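Local coordinates for hydrophilic protein, virA protein (Chromobacterium violaceum, PDB 3BO6) that probably works as a phosphothreonine lyase effector, removing phosphate from phosphothreonine in target proteins by beta-elimination, at residues A[7-12]-A[210-215]; A[86-91]-A[131-136]; A[161-166]-A[184-189]. One frame throughout, in Å; residues are numbered along the deposited sequence. Where two conformers were deposited one is given.

Contact 1: A[7-12]-A[210-215]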
loop_
_atom_site.group_PDB
_atom_site.type_symbol
_atom_site.label_atom_id
_atom_site.label_comp_id
_atom_site.label_asym_id
_atom_site.label_seq_id
_atom_site.Cartn_x
_atom_site.Cartn_y
_atom_site.Cartn_z
ATOM N N ALA A 7 -8.703 10.360 -15.123
ATOM C CA ALA A 7 -10.055 10.751 -14.736
ATOM C C ALA A 7 -10.232 10.659 -13.220
ATOM O O ALA A 7 -10.906 11.480 -12.614
ATOM C CB ALA A 7 -11.100 9.898 -15.454
ATOM N N THR A 8 -9.621 9.645 -12.616
ATOM C CA THR A 8 -9.657 9.476 -11.169
ATOM C C THR A 8 -9.125 10.719 -10.457
ATOM O O THR A 8 -9.739 11.232 -9.513
ATOM C CB THR A 8 -8.848 8.258 -10.753
ATOM O OG1 THR A 8 -9.376 7.091 -11.399
ATOM C CG2 THR A 8 -8.898 8.082 -9.236
ATOM N N ASN A 9 -7.976 11.201 -10.915
ATOM C CA ASN A 9 -7.354 12.372 -10.315
ATOM C C ASN A 9 -8.161 13.659 -10.581
ATOM O O ASN A 9 -8.304 14.503 -9.699
ATOM C CB ASN A 9 -5.910 12.497 -10.800
ATOM C CG ASN A 9 -5.125 13.526 -10.017
ATOM O OD1 ASN A 9 -5.168 13.548 -8.790
ATOM N ND2 ASN A 9 -4.385 14.371 -10.723
ATOM N N GLU A 10 -8.685 13.811 -11.798
ATOM C CA GLU A 10 -9.499 14.993 -12.089
ATOM C C GLU A 10 -10.740 15.078 -11.193
ATOM O O GLU A 10 -11.148 16.165 -10.769
ATOM C CB GLU A 10 -9.876 15.028 -13.572
ATOM C CG GLU A 10 -8.683 15.237 -14.499
ATOM C CD GLU A 10 -7.874 16.459 -14.114
ATOM O OE1 GLU A 10 -8.435 17.576 -14.160
ATOM O OE2 GLU A 10 -6.684 16.312 -13.771
ATOM N N ASP A 11 -11.338 13.924 -10.899
ATOM C CA ASP A 11 -12.476 13.873 -9.986
ATOM C C ASP A 11 -12.066 14.266 -8.560
ATOM O O ASP A 11 -12.790 14.978 -7.872
ATOM C CB ASP A 11 -13.129 12.485 -10.006
ATOM C CG ASP A 11 -14.179 12.334 -8.944
ATOM O OD1 ASP A 11 -15.261 12.930 -9.101
ATOM O OD2 ASP A 11 -13.922 11.637 -7.940
ATOM N N LEU A 12 -10.893 13.814 -8.117
ATOM C CA LEU A 12 -10.387 14.231 -6.810
ATOM C C LEU A 12 -10.197 15.749 -6.730
ATOM O O LEU A 12 -10.451 16.343 -5.692
ATOM C CB LEU A 12 -9.068 13.535 -6.463
ATOM C CG LEU A 12 -9.106 12.041 -6.172
ATOM C CD1 LEU A 12 -7.680 11.583 -5.833
ATOM C CD2 LEU A 12 -10.088 11.710 -5.034
ATOM N N ARG A 210 3.886 15.482 -3.311
ATOM C CA ARG A 210 3.202 16.072 -2.139
ATOM C C ARG A 210 1.930 16.819 -2.553
ATOM O O ARG A 210 1.019 17.006 -1.743
ATOM C CB ARG A 210 4.129 17.030 -1.382
ATOM C CG ARG A 210 5.242 16.365 -0.572
ATOM C CD ARG A 210 5.969 17.406 0.284
ATOM N NE ARG A 210 6.831 18.260 -0.526
ATOM C CZ ARG A 210 8.142 18.080 -0.651
ATOM N NH1 ARG A 210 8.860 18.896 -1.413
ATOM N NH2 ARG A 210 8.734 17.088 -0.003
ATOM N N GLU A 211 1.879 17.240 -3.812
ATOM C CA GLU A 211 0.699 17.902 -4.361
ATOM C C GLU A 211 -0.360 16.963 -4.952
ATOM O O GLU A 211 -1.431 17.418 -5.341
ATOM C CB GLU A 211 1.102 18.994 -5.368
ATOM C CG GLU A 211 1.934 20.093 -4.705
ATOM C CD GLU A 211 2.316 21.225 -5.637
ATOM O OE1 GLU A 211 1.892 21.230 -6.809
ATOM O OE2 GLU A 211 3.051 22.112 -5.169
ATOM N N GLU A 212 -0.080 15.662 -5.031
ATOM C CA GLU A 212 -1.087 14.723 -5.513
ATOM C C GLU A 212 -2.322 14.782 -4.635
ATOM O O GLU A 212 -2.230 14.600 -3.426
ATOM C CB GLU A 212 -0.539 13.293 -5.471
ATOM C CG GLU A 212 0.442 12.967 -6.600
ATOM C CD GLU A 212 -0.251 12.710 -7.940
ATOM O OE1 GLU A 212 -1.451 12.353 -7.957
ATOM O OE2 GLU A 212 0.431 12.832 -8.986
ATOM N N PRO A 213 -3.494 15.004 -5.231
ATOM C CA PRO A 213 -4.707 15.064 -4.409
ATOM C C PRO A 213 -4.881 13.810 -3.531
ATOM O O PRO A 213 -5.199 13.946 -2.356
ATOM C CB PRO A 213 -5.813 15.210 -5.467
ATOM C CG PRO A 213 -5.148 16.036 -6.549
ATOM C CD PRO A 213 -3.726 15.468 -6.613
ATOM N N PHE A 214 -4.623 12.623 -4.070
ATOM C CA PHE A 214 -4.768 11.423 -3.259
ATOM C C PHE A 214 -3.856 11.463 -2.039
ATOM O O PHE A 214 -4.283 11.122 -0.924
ATOM C CB PHE A 214 -4.512 10.146 -4.091
ATOM C CG PHE A 214 -4.560 8.868 -3.264
ATOM C CD1 PHE A 214 -5.762 8.214 -3.057
ATOM C CD2 PHE A 214 -3.416 8.364 -2.665
ATOM C CE1 PHE A 214 -5.816 7.057 -2.288
ATOM C CE2 PHE A 214 -3.467 7.215 -1.898
ATOM C CZ PHE A 214 -4.674 6.570 -1.709
ATOM N N TYR A 215 -2.610 11.866 -2.236
ATOM C CA TYR A 215 -1.664 11.954 -1.132
ATOM C C TYR A 215 -2.136 12.960 -0.087
ATOM O O TYR A 215 -2.085 12.696 1.113
ATOM C CB TYR A 215 -0.278 12.358 -1.636
ATOM C CG TYR A 215 0.718 12.543 -0.510
ATOM C CD1 TYR A 215 1.239 11.445 0.153
ATOM C CD2 TYR A 215 1.130 13.811 -0.101
ATOM C CE1 TYR A 215 2.152 11.592 1.183
ATOM C CE2 TYR A 215 2.041 13.962 0.944
ATOM C CZ TYR A 215 2.560 12.840 1.566
ATOM O OH TYR A 215 3.460 12.961 2.600
HETATM O O HOH W 1 -3.948 12.012 -6.907
#
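The Asn-9 side chain crosses that of Pro-213 at about a right angle, bringing its amide oxygen OD1 to 3.2 Å from Pro-213 CD and nearly as close to CG, so the oxygen sits against one side of the pyrrolidine. The ring's CB meets the neighbouring helical turn, with Leu-12 CB 3.8 Å from Pro-213 CB. Farther along, Leu-12 CD1 reaches the backbone of Phe-214 and lies 3.9 Å from Phe-214 CB. The phenyl ring itself turns off this interface, because CG is anti to the backbone N (chi1 176°), and meets Tyr-147 instead. This is helix 7-14 packed against the first turn of helix 213-219, where Glu-212 holds the N-cap position and proline opens the helix. No direct hydrogen bond joins the two segments. A water does the joining: it donates to Asn-9 OD1 and to Glu-212 OE1, each at 2.7 Å, and accepts from Phe-214 N at 3.0 Å. It therefore satisfies a first-turn N-H that has no earlier helical carbonyl to bind. The other Glu-212 oxygen, OE2, makes a salt bridge with Arg-196 NE.

Contact 2: A[86-91]-A[131-136]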
loop_
_atom_site.group_PDB
_atom_site.type_symbol
_atom_site.label_atom_id
_atom_site.label_comp_id
_atom_site.label_asym_id
_atom_site.label_seq_id
_atom_site.Cartn_x
_atom_site.Cartn_y
_atom_site.Cartn_z
ATOM N N ILE A 86 5.922 0.028 2.339
ATOM C CA ILE A 86 6.187 -0.086 3.769
ATOM C C ILE A 86 7.654 -0.457 3.944
ATOM O O ILE A 86 8.130 -1.422 3.328
ATOM C CB ILE A 86 5.315 -1.160 4.441
ATOM C CG1 ILE A 86 3.843 -0.975 4.058
ATOM C CG2 ILE A 86 5.489 -1.099 5.973
ATOM C CD1 ILE A 86 2.912 -2.047 4.644
ATOM N N SER A 87 8.382 0.317 4.745
ATOM C CA SER A 87 9.819 0.099 4.942
ATOM C C SER A 87 10.127 -0.310 6.376
ATOM O O SER A 87 9.857 0.447 7.321
ATOM C CB SER A 87 10.610 1.371 4.611
ATOM O OG SER A 87 10.396 1.761 3.274
ATOM N N VAL A 88 10.665 -1.513 6.534
ATOM C CA VAL A 88 11.183 -1.953 7.824
ATOM C C VAL A 88 12.672 -2.271 7.711
ATOM O O VAL A 88 13.245 -2.288 6.605
ATOM C CB VAL A 88 10.407 -3.175 8.364
ATOM C CG1 VAL A 88 8.926 -2.843 8.543
ATOM C CG2 VAL A 88 10.592 -4.392 7.458
ATOM N N GLN A 89 13.324 -2.482 8.844
ATOM C CA GLN A 89 14.727 -2.879 8.809
ATOM C C GLN A 89 14.876 -4.175 7.995
ATOM O O GLN A 89 14.082 -5.106 8.146
ATOM C CB GLN A 89 15.251 -3.042 10.235
ATOM C CG GLN A 89 16.756 -2.820 10.371
ATOM C CD GLN A 89 17.534 -4.043 9.963
ATOM O OE1 GLN A 89 17.097 -5.166 10.204
ATOM N NE2 GLN A 89 18.689 -3.838 9.333
ATOM N N ARG A 90 15.893 -4.218 7.133
ATOM C CA ARG A 90 16.085 -5.319 6.186
ATOM C C ARG A 90 15.976 -6.717 6.796
ATOM O O ARG A 90 15.380 -7.602 6.204
ATOM C CB ARG A 90 17.432 -5.159 5.475
ATOM C CG ARG A 90 17.750 -6.242 4.431
ATOM C CD ARG A 90 19.043 -5.932 3.660
ATOM N NE ARG A 90 20.200 -5.774 4.543
ATOM C CZ ARG A 90 21.320 -5.149 4.193
ATOM N NH1 ARG A 90 21.439 -4.628 2.974
ATOM N NH2 ARG A 90 22.326 -5.051 5.052
ATOM N N GLU A 91 16.540 -6.911 7.982
ATOM C CA GLU A 91 16.541 -8.232 8.612
ATOM C C GLU A 91 15.228 -8.595 9.328
ATOM O O GLU A 91 15.078 -9.712 9.846
ATOM C CB GLU A 91 17.735 -8.351 9.577
ATOM C CG GLU A 91 19.094 -8.561 8.883
ATOM C CD GLU A 91 19.669 -7.293 8.260
ATOM O OE1 GLU A 91 19.670 -6.244 8.928
ATOM O OE2 GLU A 91 20.135 -7.350 7.097
ATOM N N GLY A 131 14.414 -1.156 2.251
ATOM C CA GLY A 131 13.123 -0.615 2.649
ATOM C C GLY A 131 12.136 -1.052 1.589
ATOM O O GLY A 131 12.436 -1.933 0.774
ATOM N N ALA A 132 10.955 -0.439 1.593
ATOM C CA ALA A 132 9.917 -0.705 0.605
ATOM C C ALA A 132 9.754 -2.195 0.310
ATOM O O ALA A 132 9.611 -2.597 -0.850
ATOM C CB ALA A 132 10.202 0.062 -0.692
ATOM N N GLN A 133 9.775 -3.006 1.367
ATOM C CA GLN A 133 9.645 -4.452 1.207
ATOM C C GLN A 133 8.195 -4.888 1.030
ATOM O O GLN A 133 7.927 -6.037 0.659
ATOM C CB GLN A 133 10.293 -5.195 2.371
ATOM C CG GLN A 133 11.757 -4.831 2.560
ATOM C CD GLN A 133 11.987 -3.818 3.662
ATOM O OE1 GLN A 133 11.066 -3.113 4.086
ATOM N NE2 GLN A 133 13.227 -3.720 4.129
ATOM N N PHE A 134 7.250 -3.995 1.309
ATOM C CA PHE A 134 5.848 -4.247 0.982
ATOM C C PHE A 134 5.375 -3.174 0.025
ATOM O O PHE A 134 5.692 -1.995 0.212
ATOM C CB PHE A 134 4.944 -4.190 2.230
ATOM C CG PHE A 134 5.298 -5.194 3.304
ATOM C CD1 PHE A 134 4.498 -6.305 3.527
ATOM C CD2 PHE A 134 6.410 -4.997 4.102
ATOM C CE1 PHE A 134 4.831 -7.229 4.529
ATOM C CE2 PHE A 134 6.747 -5.914 5.086
ATOM C CZ PHE A 134 5.954 -7.013 5.299
ATOM N N THR A 135 4.627 -3.571 -0.996
ATOM C CA THR A 135 3.998 -2.634 -1.921
ATOM C C THR A 135 2.494 -2.878 -1.906
ATOM O O THR A 135 2.053 -4.004 -2.090
ATOM C CB THR A 135 4.552 -2.843 -3.332
ATOM O OG1 THR A 135 5.973 -2.624 -3.322
ATOM C CG2 THR A 135 3.889 -1.874 -4.311
ATOM N N LEU A 136 1.720 -1.826 -1.650
ATOM C CA LEU A 136 0.261 -1.900 -1.592
ATOM C C LEU A 136 -0.322 -1.110 -2.749
ATOM O O LEU A 136 -0.007 0.077 -2.905
ATOM C CB LEU A 136 -0.262 -1.274 -0.288
ATOM C CG LEU A 136 0.411 -1.632 1.035
ATOM C CD1 LEU A 136 -0.210 -0.836 2.175
ATOM C CD2 LEU A 136 0.270 -3.113 1.302
#
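The side-chain amide of Gln-133 stands in for a strand's peptide group, pairing with both polar backbone atoms of Val-88. Gln-133 OE1 accepts from Val-88 N at 3.0 Å, on a lone pair in the carbonyl plane and almost straight (169° at the hydrogen). Gln-133 NE2 returns a bond to Val-88 O at 2.9 Å and also donates to Ala-129 O, so the amide is fixed against rotation from both ends. An unusual chi2 of 100° bends the chain and turns CD toward Val-88. Beside it, Ser-87 OG receives Ala-132 N at 2.8 Å, tying down a residue whose backbone is in the left-handed helical region.

At the strand end, Ile-86 N donates to Phe-134 O at 2.9 Å, while Ile-86 O takes only weak bonds, from Phe-134 N at 3.4 Å and from Gln-133 N at a bent 121°. Apolar packing lies on the sheet face that carries Ile-86 and Phe-134: Ile-86 CB and Phe-134 CB are 3.8 Å apart, and Ile-86 CD1 lies equally near that CB. Leu-100 of helix 93-104, with Leu-162 and Leu-166 of helix 149-168, also packs on Ile-86. With Gln-133 and Phe-134 both opposite Ile-86, this is a classic beta bulge, set where antiparallel strands 82-86 and 134-137 part.

Contact 3: A[161-166]-A[184-189]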
loop_
_atom_site.group_PDB
_atom_site.type_symbol
_atom_site.label_atom_id
_atom_site.label_comp_id
_atom_site.label_asym_id
_atom_site.label_seq_id
_atom_site.Cartn_x
_atom_site.Cartn_y
_atom_site.Cartn_z
ATOM N N CYS A 161 -3.439 2.131 10.828
ATOM C CA CYS A 161 -3.415 0.865 11.540
ATOM C C CYS A 161 -2.155 0.039 11.258
ATOM O O CYS A 161 -1.629 -0.651 12.135
ATOM C CB CYS A 161 -4.636 0.058 11.162
ATOM S SG CYS A 161 -5.107 -0.990 12.471
ATOM N N LEU A 162 -1.665 0.090 10.020
ATOM C CA LEU A 162 -0.423 -0.590 9.666
ATOM C C LEU A 162 0.704 0.019 10.507
ATOM O O LEU A 162 1.534 -0.703 11.076
ATOM C CB LEU A 162 -0.125 -0.438 8.166
ATOM C CG LEU A 162 -1.107 -1.113 7.202
ATOM C CD1 LEU A 162 -0.813 -0.658 5.772
ATOM C CD2 LEU A 162 -1.075 -2.651 7.293
ATOM N N GLU A 163 0.719 1.345 10.587
ATOM C CA GLU A 163 1.722 2.064 11.361
ATOM C C GLU A 163 1.630 1.657 12.828
ATOM O O GLU A 163 2.648 1.383 13.457
ATOM C CB GLU A 163 1.529 3.586 11.235
ATOM C CG GLU A 163 1.957 4.175 9.893
ATOM C CD GLU A 163 3.424 4.564 9.850
ATOM O OE1 GLU A 163 3.972 5.008 10.888
ATOM O OE2 GLU A 163 4.039 4.439 8.766
ATOM N N SER A 164 0.419 1.641 13.378
ATOM C CA SER A 164 0.267 1.296 14.791
ATOM C C SER A 164 0.695 -0.147 15.078
ATOM O O SER A 164 1.388 -0.389 16.065
ATOM C CB SER A 164 -1.146 1.608 15.311
ATOM O OG SER A 164 -2.130 0.771 14.734
ATOM N N ARG A 165 0.329 -1.093 14.216
ATOM C CA ARG A 165 0.719 -2.482 14.420
ATOM C C ARG A 165 2.232 -2.658 14.324
ATOM O O ARG A 165 2.805 -3.430 15.083
ATOM C CB ARG A 165 0.022 -3.451 13.445
ATOM C CG ARG A 165 -1.370 -3.996 13.877
ATOM C CD ARG A 165 -1.350 -4.715 15.223
ATOM N NE ARG A 165 -2.521 -5.583 15.403
ATOM C CZ ARG A 165 -3.050 -5.925 16.582
ATOM N NH1 ARG A 165 -2.569 -5.426 17.719
ATOM N NH2 ARG A 165 -4.087 -6.752 16.612
ATOM N N LEU A 166 2.883 -1.948 13.406
ATOM C CA LEU A 166 4.332 -2.087 13.263
ATOM C C LEU A 166 5.030 -1.570 14.501
ATOM O O LEU A 166 5.914 -2.237 15.033
ATOM C CB LEU A 166 4.853 -1.385 12.002
ATOM C CG LEU A 166 4.449 -2.128 10.731
ATOM C CD1 LEU A 166 4.564 -1.198 9.512
ATOM C CD2 LEU A 166 5.296 -3.419 10.557
ATOM N N GLU A 184 5.716 13.549 8.360
ATOM C CA GLU A 184 6.475 13.250 9.578
ATOM C C GLU A 184 5.852 12.135 10.419
ATOM O O GLU A 184 6.576 11.367 11.060
ATOM C CB GLU A 184 6.635 14.513 10.428
ATOM C CG GLU A 184 7.236 15.691 9.685
ATOM C CD GLU A 184 6.817 17.024 10.277
ATOM O OE1 GLU A 184 6.580 17.085 11.505
ATOM O OE2 GLU A 184 6.720 18.009 9.515
ATOM N N ASN A 185 4.528 12.020 10.388
ATOM C CA ASN A 185 3.841 11.050 11.236
ATOM C C ASN A 185 3.753 9.624 10.685
ATOM O O ASN A 185 3.240 8.733 11.357
ATOM C CB ASN A 185 2.450 11.550 11.607
ATOM C CG ASN A 185 1.665 12.009 10.405
ATOM O OD1 ASN A 185 2.002 13.015 9.771
ATOM N ND2 ASN A 185 0.606 11.280 10.083
ATOM N N TRP A 186 4.248 9.399 9.467
ATOM C CA TRP A 186 4.382 8.016 8.980
ATOM C C TRP A 186 5.833 7.583 9.149
ATOM O O TRP A 186 6.730 8.142 8.517
ATOM C CB TRP A 186 3.982 7.832 7.509
ATOM C CG TRP A 186 2.585 8.179 7.147
ATOM C CD1 TRP A 186 1.562 8.503 7.986
ATOM C CD2 TRP A 186 2.058 8.243 5.819
ATOM N NE1 TRP A 186 0.423 8.773 7.254
ATOM C CE2 TRP A 186 0.705 8.633 5.920
ATOM C CE3 TRP A 186 2.606 8.026 4.551
ATOM C CZ2 TRP A 186 -0.115 8.794 4.799
ATOM C CZ3 TRP A 186 1.794 8.192 3.441
ATOM C CH2 TRP A 186 0.454 8.577 3.569
ATOM N N LYS A 187 6.060 6.599 10.009
ATOM C CA LYS A 187 7.409 6.122 10.285
ATOM C C LYS A 187 7.817 4.980 9.361
ATOM O O LYS A 187 8.998 4.692 9.243
ATOM C CB LYS A 187 7.525 5.631 11.740
ATOM C CG LYS A 187 7.148 6.675 12.791
ATOM C CD LYS A 187 7.862 8.003 12.560
ATOM C CE LYS A 187 7.601 8.985 13.707
ATOM N NZ LYS A 187 8.301 10.274 13.477
ATOM N N TYR A 188 6.836 4.319 8.745
ATOM C CA TYR A 188 7.112 3.132 7.913
ATOM C C TYR A 188 6.564 3.257 6.492
ATOM O O TYR A 188 7.145 2.736 5.541
ATOM C CB TYR A 188 6.496 1.877 8.542
ATOM C CG TYR A 188 6.876 1.623 9.974
ATOM C CD1 TYR A 188 7.954 0.785 10.288
ATOM C CD2 TYR A 188 6.132 2.164 11.018
ATOM C CE1 TYR A 188 8.304 0.530 11.616
ATOM C CE2 TYR A 188 6.477 1.914 12.348
ATOM C CZ TYR A 188 7.559 1.102 12.626
ATOM O OH TYR A 188 7.885 0.841 13.941
ATOM N N VAL A 189 5.425 3.919 6.349
ATOM C CA VAL A 189 4.726 4.006 5.078
ATOM C C VAL A 189 5.181 5.209 4.255
ATOM O O VAL A 189 5.482 6.287 4.799
ATOM C CB VAL A 189 3.201 4.069 5.311
ATOM C CG1 VAL A 189 2.457 4.288 4.001
ATOM C CG2 VAL A 189 2.713 2.789 6.008
#
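Glu-163 OE2 is gripped by two successive backbone N-H groups, Tyr-188 N and Val-189 N, each 2.8 Å away. The first arrives on the syn side, a little out of the carboxylate plane, and the second nearly along the C-O bond direction. The other oxygen, OE1, takes Lys-187 N at 2.8 Å, again on the syn side, so one carboxylate collects three consecutive amides. Such a set of donors would be expected to favour the ionised form of this buried acid. A bend at chi2 (-88°) turns CD toward the loop. Glu-163 thus anchors the loop leading into the edge strand 189-193 to helix 149-168, which lies against the antiparallel sheet. Carbon atoms also touch the carboxylate: Trp-186 CB lies 3.6 Å from Glu-163 OE2, and Val-189 CG2 meets the same oxygen.

One helical turn on, Leu-166 packs over a face of the Tyr-188 ring. Its CB makes a CH-pi contact 3.7 Å from the ring centroid, only 11° off the normal, and its CD1 reaches Tyr-188 CG. Glu-163 CD lies at the ring's edge, in its plane, with the carboxylate turned 54° against the ring. Tyr-188 OH hydrogen-bonds to Leu-171 O.

Contacts 2 and 3 are neighbours, their centres 12 Å apart, whereas contact 1 lies 25 Å from contact 2 and 22 Å from contact 3. Contact 1 brings the two ends of the chain together, and the other two come in series between them. The antiparallel sheet links the latter pair: strand 82-86 lies between 134-137 and 189-193, Ser-87 N probably bonds Tyr-188 O at 2.8 Å, and Leu-136 CD1 packs on Leu-162 CD1 at 3.7 Å. Helix 149-168, which carries one side of contact 3, thereby also packs on the strands of contact 2. Contact 1 reaches contact 3 through Tyr-215 CE1 and Trp-186 CZ3, 4.1 Å apart, which ties helix 213-219 to the alpha/beta body, with helix 7-14 packed on it through contact 1.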